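Local coordinates for eEF1A lysine and N-terminal methyltransferase (Homo sapiens, PDB 5WCJ), which uses S-adenosylmethionine to methylate elongation factor eEF1A, at the N-terminal glycine through its C-terminal domain, the part in this crystal, and at a lysine through its N-terminal domain, at residues 20-23 against 24-28. Numbering follows the deposited sequence.
Sequences CEHH and KAMIA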
loop_
_atom_site.group_PDB
_atom_site.type_symbol
_atom_site.label_atom_id
_atom_site.label_comp_id
_atom_site.label_asym_id
_atom_site.label_seq_id
_atom_site.Cartn_x
_atom_site.Cartn_y
_atom_site.Cartn_z
ATOM N N CYS A 20 13.908 -2.215 -1.912
ATOM C CA CYS A 20 13.947 -3.658 -2.209
ATOM C C CYS A 20 12.989 -3.994 -3.355
ATOM O O CYS A 20 12.105 -3.185 -3.719
ATOM C CB CYS A 20 13.613 -4.506 -0.978
ATOM S SG CYS A 20 11.861 -4.650 -0.555
ATOM N N GLU A 21 13.163 -5.185 -3.914
ATOM C CA GLU A 21 12.454 -5.550 -5.136
ATOM C C GLU A 21 10.945 -5.647 -4.950
ATOM O O GLU A 21 10.219 -5.198 -5.821
ATOM C CB GLU A 21 13.016 -6.839 -5.763
ATOM C CG GLU A 21 14.330 -6.638 -6.496
ATOM C CD GLU A 21 14.214 -5.682 -7.682
ATOM O OE1 GLU A 21 13.466 -5.981 -8.640
ATOM O OE2 GLU A 21 14.879 -4.625 -7.659
ATOM N N HIS A 22 10.463 -6.188 -3.827
ATOM C CA HIS A 22 9.008 -6.275 -3.667
ATOM C C HIS A 22 8.411 -4.897 -3.398
ATOM O O HIS A 22 7.302 -4.618 -3.850
ATOM C CB HIS A 22 8.554 -7.379 -2.707
ATOM C CG HIS A 22 8.536 -7.001 -1.257
ATOM N ND1 HIS A 22 9.606 -7.226 -0.418
ATOM C CD2 HIS A 22 7.546 -6.502 -0.480
ATOM C CE1 HIS A 22 9.292 -6.829 0.804
ATOM N NE2 HIS A 22 8.045 -6.390 0.796
ATOM N N HIS A 23 9.162 -4.012 -2.746
ATOM C CA HIS A 23 8.685 -2.621 -2.592
ATOM C C HIS A 23 8.558 -1.870 -3.897
ATOM O O HIS A 23 7.548 -1.195 -4.124
ATOM C CB HIS A 23 9.525 -1.851 -1.575
ATOM C CG HIS A 23 9.255 -2.257 -0.165
ATOM N ND1 HIS A 23 10.130 -1.985 0.864
ATOM C CD2 HIS A 23 8.207 -2.919 0.392
ATOM C CE1 HIS A 23 9.629 -2.453 1.996
ATOM N NE2 HIS A 23 8.468 -3.034 1.738
ATOM N N LYS A 24 9.563 -1.984 -4.770
ATOM C CA LYS A 24 9.472 -1.398 -6.117
ATOM C C LYS A 24 8.241 -1.880 -6.881
ATOM O O LYS A 24 7.550 -1.093 -7.526
ATOM C CB LYS A 24 10.718 -1.744 -6.933
ATOM C CG LYS A 24 12.000 -1.090 -6.446
ATOM C CD LYS A 24 13.186 -1.649 -7.216
ATOM C CE LYS A 24 14.478 -0.923 -6.875
ATOM N NZ LYS A 24 15.655 -1.817 -7.074
ATOM N N ALA A 25 7.965 -3.173 -6.802
ATOM C CA ALA A 25 6.747 -3.744 -7.411
ATOM C C ALA A 25 5.443 -3.203 -6.818
ATOM O O ALA A 25 4.485 -2.956 -7.557
ATOM C CB ALA A 25 6.782 -5.254 -7.302
ATOM N N MET A 26 5.396 -3.005 -5.491
ATOM C CA MET A 26 4.179 -2.444 -4.867
ATOM C C MET A 26 3.931 -0.993 -5.309
ATOM O O MET A 26 2.822 -0.648 -5.690
ATOM C CB MET A 26 4.212 -2.558 -3.345
ATOM C CG MET A 26 4.190 -4.005 -2.875
ATOM S SD MET A 26 4.471 -4.157 -1.115
ATOM C CE MET A 26 2.830 -3.850 -0.525
ATOM N N ILE A 27 4.989 -0.190 -5.304
ATOM C CA ILE A 27 4.942 1.203 -5.755
ATOM C C ILE A 27 4.479 1.268 -7.221
ATOM O O ILE A 27 3.690 2.136 -7.592
ATOM C CB ILE A 27 6.319 1.894 -5.529
ATOM C CG1 ILE A 27 6.588 2.072 -4.025
ATOM C CG2 ILE A 27 6.356 3.251 -6.205
ATOM C CD1 ILE A 27 8.057 2.173 -3.658
ATOM N N ALA A 28 4.895 0.305 -8.033
ATOM C CA ALA A 28 4.476 0.224 -9.441
ATOM C C ALA A 28 2.966 0.174 -9.616
ATOM O O ALA A 28 2.444 0.639 -10.629
ATOM C CB ALA A 28 5.149 -0.958 -10.134
#
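M26 meets two histidines of the preceding turn with its sulfur. M26 SD lies 3.9 Å from H22 CD2 and 4.2 Å from H23 CD2. It sits at the edge of each ring, near the ring plane, so both are edge-on sulfur-aromatic contacts. H22 CG sits between its own N and C (chi1 85°), a position rare deeper in a helix but tolerated in a first turn. This sets its ring alongside the M26 side chain, both pointing the same way. On the exposed side, E21 OE2 forms a salt bridge of 3.0 Å with K24 NZ. The E21 chain bends at chi2 (-62°) while K24 runs back extended, K24 CG passing 3.4 Å from C20 O. C20 is the N-cap: its SG accepts a hydrogen bond from H23 N at 3.5 Å, and also lies over one face of the H23 ring, offset toward its rim. K24 N bonds to C20 O at 3.0 Å, starting the helical backbone pattern. Further out, D124 fixes both rings, OD1 taking H22 NE2 and OD2 taking H23 NE2. I27 packs on L56 and F59 of helix 55-63. This is the N-capped short helix 21-28, set beside the S-adenosylhomocysteine site of a Rossmann-like methyltransferase domain.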